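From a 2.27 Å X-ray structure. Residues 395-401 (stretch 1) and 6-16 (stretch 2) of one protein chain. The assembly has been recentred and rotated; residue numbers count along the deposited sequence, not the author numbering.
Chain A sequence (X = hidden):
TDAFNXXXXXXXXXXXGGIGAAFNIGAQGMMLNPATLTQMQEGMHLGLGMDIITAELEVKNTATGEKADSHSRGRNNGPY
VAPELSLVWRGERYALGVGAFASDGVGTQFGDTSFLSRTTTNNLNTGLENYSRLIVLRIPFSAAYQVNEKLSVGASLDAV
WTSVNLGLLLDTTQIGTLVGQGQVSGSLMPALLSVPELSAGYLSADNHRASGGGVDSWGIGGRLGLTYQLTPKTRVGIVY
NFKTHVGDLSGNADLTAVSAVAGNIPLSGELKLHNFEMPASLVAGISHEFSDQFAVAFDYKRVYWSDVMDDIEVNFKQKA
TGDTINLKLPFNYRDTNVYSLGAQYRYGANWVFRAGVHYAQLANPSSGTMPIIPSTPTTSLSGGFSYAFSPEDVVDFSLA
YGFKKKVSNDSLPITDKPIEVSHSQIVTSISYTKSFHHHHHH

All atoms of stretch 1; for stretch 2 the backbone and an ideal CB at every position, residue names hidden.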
# COMPACT_ATOMS: atom_id res chain seq x y z
N VAL A 395 4.01 -23.78 1.03
CA VAL A 395 3.79 -22.86 -0.08
C VAL A 395 2.36 -22.36 -0.01
O VAL A 395 1.43 -23.15 0.22
CB VAL A 395 4.08 -23.51 -1.44
CG1 VAL A 395 3.73 -22.56 -2.55
CG2 VAL A 395 5.54 -23.87 -1.51
N ASP A 396 2.18 -21.05 -0.19
CA ASP A 396 0.88 -20.41 -0.21
C ASP A 396 0.73 -19.66 -1.51
O ASP A 396 1.71 -19.11 -2.02
CB ASP A 396 0.70 -19.45 0.96
CG ASP A 396 1.05 -20.08 2.29
OD1 ASP A 396 0.22 -20.83 2.83
OD2 ASP A 396 2.14 -19.79 2.82
N PHE A 397 -0.49 -19.64 -2.06
CA PHE A 397 -0.73 -19.04 -3.36
C PHE A 397 -2.11 -18.41 -3.39
O PHE A 397 -3.07 -18.96 -2.85
CB PHE A 397 -0.62 -20.06 -4.49
CG PHE A 397 -1.04 -19.51 -5.82
CD1 PHE A 397 -0.15 -18.80 -6.61
CD2 PHE A 397 -2.34 -19.70 -6.29
CE1 PHE A 397 -0.54 -18.30 -7.84
CE2 PHE A 397 -2.73 -19.19 -7.52
CZ PHE A 397 -1.83 -18.49 -8.29
N SER A 398 -2.21 -17.29 -4.10
CA SER A 398 -3.38 -16.43 -4.04
C SER A 398 -3.62 -15.79 -5.40
O SER A 398 -2.68 -15.35 -6.07
CB SER A 398 -3.19 -15.35 -2.98
OG SER A 398 -4.42 -14.87 -2.51
N LEU A 399 -4.89 -15.70 -5.79
CA LEU A 399 -5.32 -14.99 -6.98
C LEU A 399 -6.53 -14.12 -6.64
O LEU A 399 -7.50 -14.61 -6.05
CB LEU A 399 -5.66 -15.96 -8.11
CG LEU A 399 -5.75 -15.31 -9.48
CD1 LEU A 399 -4.37 -15.00 -10.01
CD2 LEU A 399 -6.50 -16.23 -10.43
N ALA A 400 -6.47 -12.84 -7.00
CA ALA A 400 -7.56 -11.92 -6.71
C ALA A 400 -7.89 -11.08 -7.94
O ALA A 400 -6.99 -10.48 -8.54
CB ALA A 400 -7.21 -11.00 -5.53
N TYR A 401 -9.17 -11.04 -8.30
CA TYR A 401 -9.65 -10.25 -9.43
C TYR A 401 -10.50 -9.10 -8.88
O TYR A 401 -11.51 -9.35 -8.23
CB TYR A 401 -10.47 -11.11 -10.39
CG TYR A 401 -10.72 -10.50 -11.77
CD1 TYR A 401 -11.03 -9.15 -11.92
CD2 TYR A 401 -10.68 -11.29 -12.91
CE1 TYR A 401 -11.27 -8.60 -13.18
CE2 TYR A 401 -10.91 -10.75 -14.17
CZ TYR A 401 -11.21 -9.41 -14.29
OH TYR A 401 -11.45 -8.88 -15.55
N UNK A 6 -5.98 -2.90 0.30
CA UNK A 6 -6.27 -4.05 1.16
C UNK A 6 -7.15 -5.05 0.43
O UNK A 6 -8.35 -5.15 0.67
CB UNK A 6 -6.95 -3.60 2.46
N UNK A 7 -6.54 -5.73 -0.54
CA UNK A 7 -6.85 -7.13 -0.81
C UNK A 7 -6.19 -8.01 0.23
O UNK A 7 -6.41 -9.22 0.24
CB UNK A 7 -6.40 -7.53 -2.22
N UNK A 8 -5.43 -7.41 1.14
CA UNK A 8 -4.79 -8.11 2.25
C UNK A 8 -3.28 -8.04 2.16
O UNK A 8 -2.70 -7.39 1.29
CB UNK A 8 -5.24 -9.57 2.29
N UNK A 9 -2.62 -8.72 3.11
CA UNK A 9 -1.17 -8.82 3.15
C UNK A 9 -0.78 -10.30 3.10
O UNK A 9 -0.97 -11.03 4.08
CB UNK A 9 -0.61 -8.14 4.40
N UNK A 10 -0.20 -10.72 1.98
CA UNK A 10 0.25 -12.09 1.81
C UNK A 10 -0.84 -12.98 1.24
O UNK A 10 -2.02 -12.61 1.20
CB UNK A 10 0.74 -12.65 3.15
N UNK A 11 -0.48 -14.19 0.81
CA UNK A 11 -1.44 -15.03 0.07
C UNK A 11 -2.56 -15.61 0.91
O UNK A 11 -3.60 -15.98 0.35
CB UNK A 11 -0.69 -16.18 -0.60
N UNK A 12 -2.39 -15.70 2.23
CA UNK A 12 -3.44 -16.30 3.06
C UNK A 12 -4.53 -15.27 3.31
O UNK A 12 -5.73 -15.57 3.18
CB UNK A 12 -2.87 -16.81 4.38
N UNK A 13 -4.14 -14.07 3.71
CA UNK A 13 -5.08 -12.96 3.84
C UNK A 13 -5.72 -12.63 2.49
O UNK A 13 -6.95 -12.55 2.39
CB UNK A 13 -4.37 -11.73 4.41
N UNK A 14 -4.91 -12.48 1.43
CA UNK A 14 -5.49 -12.12 0.13
C UNK A 14 -6.38 -13.23 -0.41
O UNK A 14 -7.39 -12.95 -1.05
CB UNK A 14 -4.38 -11.81 -0.88
N UNK A 15 -6.02 -14.50 -0.17
CA UNK A 15 -6.87 -15.58 -0.63
C UNK A 15 -8.23 -15.57 0.03
O UNK A 15 -9.18 -16.17 -0.50
CB UNK A 15 -6.19 -16.93 -0.38
N UNK A 16 -8.34 -14.90 1.17
CA UNK A 16 -9.57 -14.82 1.95
C UNK A 16 -10.14 -13.41 1.94
O UNK A 16 -10.67 -12.94 2.95
CB UNK A 16 -9.32 -15.27 3.39

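Stretch 1 is a strand whose alternating residues Asp 396, Ser 398 and Ala 400 direct CA-to-CB toward stretch 2, offering in turn a carboxylate, a hydroxyl and a methyl group. Position 6 lies beyond its reach; the residue is Leu 6, poorly ordered.

At position 7 CA-to-CB points toward the strand, and the ideal CB stops 4.9 Å from Ala 400 CB. A gap of that size beside a methyl suits a modest apolar side chain, such as valine, isoleucine or leucine. Val 7 is found, and its CG1 packs 3.6 Å from Ala 400 CB.

Position 8 has phi/psi of 117/-177, where any CB would be jammed against the carbonyl O of the preceding residue; glycine is called for, and Gly 8 is present. Position 9 is out of reach and holds Val 9. Position 10, at 90/168, repeats the argument of position 8, and the residue is Gly 10.

At position 11 the ideal CB is 3.5 Å from Ser 398 CB and 3.8 Å from Phe 397 N, so a compact side chain is favoured; alanine, serine or proline would do, and a phi of -72° in the first part of a helix accommodates proline. Pro 11 it is, with its CB 3.8 Å from Asp 396 CB. Its carbonyl O and Phe 397 O each accept a hydrogen bond from the same water.

At position 12 CA-to-CB runs sideways, with the ideal CB 5.3 Å from Asp 396 OD1. A basic or polar group could exploit the carboxylate, an aliphatic one merely pack. Val 12 makes only a van der Waals approach, CG2 to Asp 396 OD1 at 3.8 Å.

Position 13 points away, leaving the choice open; Ser 13 OG accepts a hydrogen bond from Val 9 N, at 3.2 Å.

Position 14 points toward the strand, its ideal CB 3.5 Å from Ser 398 OG. A flexible polar chain would suit, as would a small residue. Gln 14 has its CB beside the hydroxyl and the rest of its chain running off from it; Gln 14 OE1 ends 4.6 Å from Ser 398 OG. A water links the two, donating to OE1 and accepting a weak hydrogen bond from OG.

At position 15 an ideal CB would lie 3.4 Å from Ser 398 OG and clash with Pro 11 O at 2.9 Å, which favours glycine. Gly 15 N comes within 2.9 Å of Ser 398 OG, but the angle is too poor for a hydrogen bond; that N donates instead to Pro 11 O.

Position 16 points away; it is Met 16.

Stretch 2 6-16: LVGVGPVSQGM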
# COMPACT_ATOMS: atom_id res chain seq x y z
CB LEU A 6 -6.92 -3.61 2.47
CG LEU A 6 -7.25 -4.53 3.68
CD1 LEU A 6 -8.46 -5.47 3.51
CD2 LEU A 6 -6.01 -5.28 4.22
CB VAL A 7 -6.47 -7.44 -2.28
CG1 VAL A 7 -6.65 -8.92 -2.64
CG2 VAL A 7 -7.31 -6.59 -3.23
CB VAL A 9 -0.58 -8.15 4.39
CG1 VAL A 9 0.93 -8.07 4.25
CG2 VAL A 9 -1.17 -6.77 4.57
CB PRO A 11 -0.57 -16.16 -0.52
CG PRO A 11 0.86 -15.72 -0.30
CD PRO A 11 0.86 -14.81 0.90
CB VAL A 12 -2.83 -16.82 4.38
CG1 VAL A 12 -3.92 -17.33 5.28
CG2 VAL A 12 -1.78 -17.92 4.12
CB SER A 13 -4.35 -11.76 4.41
OG SER A 13 -4.99 -10.58 4.07
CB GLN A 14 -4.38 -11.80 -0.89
CG GLN A 14 -3.71 -10.45 -0.70
CD GLN A 14 -2.58 -10.20 -1.70
OE1 GLN A 14 -2.68 -10.59 -2.86
NE2 GLN A 14 -1.51 -9.57 -1.24
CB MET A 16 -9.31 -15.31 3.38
CG MET A 16 -8.76 -16.75 3.45
SD MET A 16 -8.74 -17.46 5.13
CE MET A 16 -7.09 -16.99 5.52
O HOH W 1 -4.29 -18.68 -0.40
O HOH W 2 -3.73 -12.46 -4.41
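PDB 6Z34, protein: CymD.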